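PDB 5UYT: Ice-binding protein from Flavobacteriaceae bacterium, which probably binds ice crystals through its right-handed beta-solenoid domains, giving an Antarctic bacterium antifreeze activity. Local coordinates for residues H28-S40 against V46-S58. Numbering follows the deposited sequence.
Sequences HITGDVGTNNAAS and VDGVMQDSNGATS
Thr57 OG1 is gripped from two segments: Asn36 ND2 donates to it at 2.6 Å, with the oxygen close to the amide plane, and Asn54 N donates as well. The second bond belongs to a capping box, completed by Thr57 N giving to Asn54 OD1, so a threonine in the first turn of the helix, capped by Asn54, also receives Asn36, the residue just after strand 32-35. A chi1 of 62° sets OG1 between the backbone N and the carbonyl carbon, within range of both donors.

Strands 32-35 and 50-52 run parallel, 16° apart. The ladder alternates: Val33 N to Val49 O, Gln51 N to Val33 O (2.9 Å), Thr35 N to Gln51 O, Ser53 N to Thr35 O. Before it, Asp47 N gives to Ile29 O and Gly31 N to Asp47 O, while Val46 CG1 packs on Ile29 CG2 and Val33 CG2. Asp32 OD1 accepts Val49 N at 2.8 Å and OD2 takes Gln51 NE2 at 3.1 Å, both from above the carboxylate plane. Gln51 OE1 in turn accepts from Asn54 ND2. Glycine suits position 34, since a CB there would run into Gln51 O.

On the other face Met50, bent at chi2 and chi3, swings CE against Val33 CG1 (3.6 Å), beside Ser40 CB. Asp52 OD1 accepts Ser40 N at 3.1 Å and a water that also bonds Val33 O and Ser40 OG, drawing the returning loop back over the strand.

Successive solenoid coils are thus stitched by backbone bonds, with Asp32, Gln51 and Asp52 adding side-chain bonds alongside the strands and Asn36 just past their end; the capping box joins the helix start to the same polar network.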
ATOM      1  N   HIS A  28       9.624   3.742   0.812  1.00 23.91           N
ATOM      2  CA  HIS A  28       8.387   2.993   0.650  1.00 23.82           C
ATOM      3  C   HIS A  28       8.001   2.465   2.034  1.00 23.10           C
ATOM      4  O   HIS A  28       8.715   1.638   2.628  1.00 22.97           O
ATOM      5  CB  HIS A  28       8.589   1.851  -0.351  1.00 26.61           C
ATOM      6  CG  HIS A  28       9.048   2.311  -1.706  1.00 28.93           C
ATOM      7  ND1 HIS A  28       8.238   3.018  -2.561  1.00 30.39           N
ATOM      8  CD2 HIS A  28      10.243   2.191  -2.333  1.00 31.21           C
ATOM      9  CE1 HIS A  28       8.898   3.301  -3.669  1.00 30.62           C
ATOM     10  NE2 HIS A  28      10.126   2.822  -3.551  1.00 32.76           N
ATOM     11  N   ILE A  29       6.910   2.985   2.580  1.00 22.04           N
ATOM     12  CA  ILE A  29       6.581   2.705   3.986  1.00 22.25           C
ATOM     13  C   ILE A  29       5.165   2.196   4.077  1.00 21.87           C
ATOM     14  O   ILE A  29       4.269   2.830   3.528  1.00 21.68           O
ATOM     15  CB  ILE A  29       6.634   3.977   4.885  1.00 23.03           C
ATOM     16  CG1 ILE A  29       7.980   4.744   4.744  1.00 24.79           C
ATOM     17  CG2 ILE A  29       6.285   3.618   6.337  1.00 23.71           C
ATOM     18  CD1 ILE A  29       9.161   4.106   5.431  1.00 25.56           C
ATOM     19  N   THR A  30       4.976   1.082   4.789  1.00 20.87           N
ATOM     20  CA  THR A  30       3.651   0.549   5.103  1.00 20.70           C
ATOM     21  C   THR A  30       3.517   0.449   6.614  1.00 20.91           C
ATOM     22  O   THR A  30       4.198  -0.347   7.243  1.00 20.84           O
ATOM     23  CB  THR A  30       3.412  -0.838   4.486  1.00 20.69           C
ATOM     24  OG1 THR A  30       3.613  -0.748   3.078  1.00 20.87           O
ATOM     25  CG2 THR A  30       1.946  -1.306   4.772  1.00 21.28           C
ATOM     26  N   GLY A  31       2.594   1.226   7.160  1.00 21.40           N
ATOM     27  CA  GLY A  31       2.412   1.364   8.602  1.00 22.09           C
ATOM     28  C   GLY A  31       2.354   2.847   8.928  1.00 22.57           C
ATOM     29  O   GLY A  31       2.824   3.696   8.131  1.00 21.96           O
ATOM     30  N   ASP A  32       1.843   3.175  10.114  1.00 23.42           N
ATOM     31  CA  ASP A  32       1.880   4.568  10.544  1.00 23.88           C
ATOM     32  C   ASP A  32       3.335   5.029  10.762  1.00 24.57           C
ATOM     33  O   ASP A  32       4.237   4.213  11.047  1.00 24.44           O
ATOM     34  CB  ASP A  32       1.033   4.791  11.797  1.00 25.09           C
ATOM     35  CG  ASP A  32      -0.467   4.644  11.555  1.00 25.99           C
ATOM     36  OD1 ASP A  32      -0.892   4.420  10.396  1.00 24.62           O
ATOM     37  OD2 ASP A  32      -1.231   4.739  12.549  1.00 27.46           O
ATOM     38  N   VAL A  33       3.531   6.350  10.718  1.00 25.09           N
ATOM     39  CA  VAL A  33       4.831   6.985  10.968  1.00 25.52           C
ATOM     40  C   VAL A  33       4.574   8.095  11.970  1.00 27.02           C
ATOM     41  O   VAL A  33       3.670   8.913  11.785  1.00 27.25           O
ATOM     42  CB  VAL A  33       5.403   7.605   9.667  1.00 25.22           C
ATOM     43  CG1 VAL A  33       6.650   8.461   9.964  1.00 26.29           C
ATOM     44  CG2 VAL A  33       5.711   6.512   8.639  1.00 23.94           C
ATOM     45  N   GLY A  34       5.353   8.154  13.035  1.00 27.29           N
ATOM     46  CA  GLY A  34       5.068   9.210  13.975  1.00 28.96           C
ATOM     47  C   GLY A  34       6.021   9.411  15.114  1.00 29.56           C
ATOM     48  O   GLY A  34       6.972   8.636  15.312  1.00 28.74           O
ATOM     49  N   THR A  35       5.745  10.475  15.857  1.00 30.87           N
ATOM     50  CA  THR A  35       6.486  10.799  17.060  1.00 32.12           C
ATOM     51  C   THR A  35       5.517  11.428  18.057  1.00 33.77           C
ATOM     52  O   THR A  35       4.611  12.177  17.684  1.00 34.33           O
ATOM     53  CB  THR A  35       7.682  11.732  16.746  1.00 33.04           C
ATOM     54  OG1 THR A  35       8.051  12.471  17.920  1.00 35.39           O
ATOM     55  CG2 THR A  35       7.334  12.710  15.586  1.00 33.33           C
ATOM     56  N   ASN A  36       5.705  11.130  19.334  1.00 35.28           N
ATOM     57  CA  ASN A  36       4.792  11.614  20.348  1.00 36.46           C
ATOM     58  C   ASN A  36       5.097  13.039  20.833  1.00 38.89           C
ATOM     59  O   ASN A  36       4.398  13.556  21.707  1.00 39.83           O
ATOM     60  CB  ASN A  36       4.742  10.619  21.521  1.00 37.64           C
ATOM     61  CG  ASN A  36       3.629  10.933  22.495  1.00 39.19           C
ATOM     62  OD1 ASN A  36       3.829  10.967  23.715  1.00 41.62           O
ATOM     63  ND2 ASN A  36       2.461  11.208  21.963  1.00 38.35           N
ATOM     64  N   ASN A  37       6.134  13.677  20.275  1.00 39.04           N
ATOM     65  CA  ASN A  37       6.472  15.045  20.667  1.00 41.79           C
ATOM     66  C   ASN A  37       6.948  15.999  19.563  1.00 41.95           C
ATOM     67  O   ASN A  37       7.448  17.086  19.870  1.00 43.67           O
ATOM     68  CB  ASN A  37       7.497  15.040  21.829  1.00 43.56           C
ATOM     69  CG  ASN A  37       8.920  14.765  21.360  1.00 42.93           C
ATOM     70  OD1 ASN A  37       9.158  14.272  20.234  1.00 40.97           O
ATOM     71  ND2 ASN A  37       9.889  15.090  22.230  1.00 44.48           N
ATOM     72  N   ALA A  38       6.814  15.594  18.304  1.00 40.53           N
ATOM     73  CA  ALA A  38       7.222  16.430  17.174  1.00 41.59           C
ATOM     74  C   ALA A  38       6.379  16.063  15.961  1.00 40.59           C
ATOM     75  O   ALA A  38       5.319  15.443  16.118  1.00 41.28           O
ATOM     76  CB  ALA A  38       8.717  16.268  16.889  1.00 41.88           C
ATOM     77  N   ALA A  39       6.838  16.432  14.763  1.00 40.12           N
ATOM     78  CA  ALA A  39       6.160  16.087  13.522  1.00 38.43           C
ATOM     79  C   ALA A  39       7.192  15.546  12.554  1.00 37.22           C
ATOM     80  O   ALA A  39       8.273  16.120  12.442  1.00 37.95           O
ATOM     81  CB  ALA A  39       5.471  17.303  12.923  1.00 39.72           C
ATOM     82  N   SER A  40       6.853  14.461  11.849  1.00 34.89           N
ATOM     83  CA  SER A  40       7.787  13.839  10.927  1.00 34.03           C
ATOM     84  C   SER A  40       7.947  14.747   9.720  1.00 34.57           C
ATOM     85  O   SER A  40       6.981  15.418   9.314  1.00 36.29           O
ATOM     86  CB  SER A  40       7.272  12.454  10.497  1.00 33.48           C
ATOM     87  OG  SER A  40       6.931  11.708  11.669  1.00 34.44           O
ATOM     88  N   VAL A  46       2.961   7.679   2.082  1.00 20.01           N
ATOM     89  CA  VAL A  46       3.103   6.593   3.055  1.00 19.92           C
ATOM     90  C   VAL A  46       1.814   5.795   3.110  1.00 19.82           C
ATOM     91  O   VAL A  46       0.745   6.386   3.155  1.00 21.02           O
ATOM     92  CB  VAL A  46       3.445   7.170   4.450  1.00 20.37           C
ATOM     93  CG1 VAL A  46       3.280   6.108   5.537  1.00 20.77           C
ATOM     94  CG2 VAL A  46       4.891   7.662   4.447  1.00 20.92           C
ATOM     95  N   ASP A  47       1.894   4.462   3.020  1.00 19.26           N
ATOM     96  CA  ASP A  47       0.698   3.654   3.241  1.00 19.14           C
ATOM     97  C   ASP A  47       0.478   3.504   4.741  1.00 19.80           C
ATOM     98  O   ASP A  47       0.740   2.443   5.324  1.00 19.97           O
ATOM     99  CB  ASP A  47       0.783   2.262   2.569  1.00 19.28           C
ATOM    100  CG  ASP A  47      -0.504   1.485   2.711  1.00 19.58           C
ATOM    101  OD1 ASP A  47      -1.522   2.132   3.031  1.00 19.85           O
ATOM    102  OD2 ASP A  47      -0.537   0.241   2.497  1.00 19.79           O
ATOM    103  N   GLY A  48      -0.057   4.559   5.344  1.00 20.29           N
ATOM    104  CA  GLY A  48      -0.213   4.650   6.791  1.00 21.53           C
ATOM    105  C   GLY A  48      -0.519   6.098   7.119  1.00 22.64           C
ATOM    106  O   GLY A  48      -0.450   6.976   6.238  1.00 22.99           O
ATOM    107  N   VAL A  49      -0.864   6.351   8.378  1.00 22.77           N
ATOM    108  CA  VAL A  49      -1.209   7.715   8.803  1.00 23.92           C
ATOM    109  C   VAL A  49       0.011   8.380   9.394  1.00 24.53           C
ATOM    110  O   VAL A  49       0.770   7.755  10.186  1.00 24.33           O
ATOM    111  CB  VAL A  49      -2.364   7.695   9.829  1.00 24.81           C
ATOM    112  CG1 VAL A  49      -2.724   9.105  10.318  1.00 25.63           C
ATOM    113  CG2 VAL A  49      -3.561   6.962   9.225  1.00 24.76           C
ATOM    114  N   MET A  50       0.218   9.643   9.020  1.00 25.08           N
ATOM    115  CA  MET A  50       1.252  10.469   9.671  1.00 26.00           C
ATOM    116  C   MET A  50       0.708  10.949  11.011  1.00 27.51           C
ATOM    117  O   MET A  50      -0.159  11.823  11.043  1.00 28.75           O
ATOM    118  CB  MET A  50       1.661  11.650   8.755  1.00 26.62           C
ATOM    119  CG  MET A  50       2.085  11.217   7.341  1.00 25.82           C
ATOM    120  SD  MET A  50       3.393   9.968   7.283  1.00 25.64           S
ATOM    121  CE  MET A  50       4.770  10.877   8.002  1.00 26.27           C
ATOM    122  N   GLN A  51       1.210  10.385  12.124  1.00 31.09           N
ATOM    123  CA  GLN A  51       0.692  10.663  13.468  1.00 31.44           C
ATOM    124  C   GLN A  51       1.693  11.519  14.246  1.00 32.48           C
ATOM    125  O   GLN A  51       2.795  11.048  14.532  1.00 31.30           O
ATOM    126  CB  GLN A  51       0.488   9.353  14.252  1.00 31.33           C
ATOM    127  CG  GLN A  51      -0.307   8.259  13.540  1.00 30.06           C
ATOM    128  CD  GLN A  51      -1.808   8.499  13.616  1.00 30.90           C
ATOM    129  OE1 GLN A  51      -2.258   9.611  13.868  1.00 31.44           O
ATOM    130  NE2 GLN A  51      -2.584   7.464  13.327  1.00 31.17           N
ATOM    131  N   ASP A  52       1.325  12.760  14.559  1.00 34.05           N
ATOM    132  CA  ASP A  52       2.250  13.707  15.217  1.00 35.91           C
ATOM    133  C   ASP A  52       1.621  14.197  16.512  1.00 36.75           C
ATOM    134  O   ASP A  52       0.600  14.872  16.468  1.00 37.21           O
ATOM    135  CB  ASP A  52       2.554  14.907  14.293  1.00 37.75           C
ATOM    136  CG  ASP A  52       3.211  14.485  12.953  1.00 38.17           C
ATOM    137  OD1 ASP A  52       4.115  13.591  12.969  1.00 38.00           O
ATOM    138  OD2 ASP A  52       2.821  15.059  11.895  1.00 39.27           O
ATOM    139  N   SER A  53       2.208  13.815  17.648  1.00 36.56           N
ATOM    140  CA  SER A  53       1.843  14.362  18.972  1.00 38.26           C
ATOM    141  C   SER A  53       0.333  14.351  19.238  1.00 38.72           C
ATOM    142  O   SER A  53      -0.266  15.393  19.486  1.00 39.83           O
ATOM    143  CB  SER A  53       2.402  15.786  19.138  1.00 39.10           C
ATOM    144  OG  SER A  53       3.800  15.815  18.868  1.00 38.83           O
ATOM    145  N   ASN A  54      -0.275  13.170  19.185  1.00 38.00           N
ATOM    146  CA  ASN A  54      -1.732  13.048  19.314  1.00 38.25           C
ATOM    147  C   ASN A  54      -2.096  11.824  20.139  1.00 38.55           C
ATOM    148  O   ASN A  54      -1.219  11.215  20.753  1.00 38.37           O
ATOM    149  CB  ASN A  54      -2.413  13.030  17.925  1.00 36.85           C
ATOM    150  CG  ASN A  54      -1.913  11.902  17.028  1.00 35.12           C
ATOM    151  OD1 ASN A  54      -1.266  10.958  17.484  1.00 34.42           O
ATOM    152  ND2 ASN A  54      -2.235  11.991  15.745  1.00 34.06           N
ATOM    153  N   GLY A  55      -3.381  11.468  20.166  1.00 38.97           N
ATOM    154  CA  GLY A  55      -3.841  10.313  20.943  1.00 39.34           C
ATOM    155  C   GLY A  55      -3.253   8.990  20.466  1.00 37.34           C
ATOM    156  O   GLY A  55      -2.953   8.117  21.279  1.00 37.85           O
ATOM    157  N   ALA A  56      -3.080   8.829  19.154  1.00 35.86           N
ATOM    158  CA  ALA A  56      -2.438   7.626  18.630  1.00 34.35           C
ATOM    159  C   ALA A  56      -0.972   7.449  19.077  1.00 34.11           C
ATOM    160  O   ALA A  56      -0.536   6.322  19.369  1.00 33.86           O
ATOM    161  CB  ALA A  56      -2.521   7.600  17.115  1.00 32.55           C
ATOM    162  N   THR A  57      -0.211   8.544  19.075  1.00 34.00           N
ATOM    163  CA  THR A  57       1.212   8.478  19.464  1.00 33.75           C
ATOM    164  C   THR A  57       1.368   8.333  20.974  1.00 35.60           C
ATOM    165  O   THR A  57       2.341   7.739  21.450  1.00 36.06           O
ATOM    166  CB  THR A  57       2.041   9.686  18.958  1.00 33.41           C
ATOM    167  OG1 THR A  57       1.544  10.903  19.522  1.00 34.42           O
ATOM    168  CG2 THR A  57       2.006   9.768  17.421  1.00 31.62           C
ATOM    169  N   SER A  58       0.406   8.871  21.721  1.00 37.18           N
ATOM    170  CA  SER A  58       0.423   8.775  23.182  1.00 39.52           C
ATOM    171  C   SER A  58       0.194   7.315  23.574  1.00 39.82           C
ATOM    172  O   SER A  58       0.900   6.780  24.440  1.00 40.66           O
ATOM    173  CB  SER A  58      -0.652   9.684  23.787  1.00 40.86           C
ATOM    174  OG  SER A  58      -0.600   9.641  25.202  1.00 44.14           O
TER
HETATM  175  O   HOH W   1       1.552  -1.070   1.520  1.00 18.89           O
HETATM  176  O   HOH W   2       4.276  11.665  11.215  1.00 31.87           O
HETATM  177  O   HOH W   3       4.295  14.837   9.500  1.00 35.64           O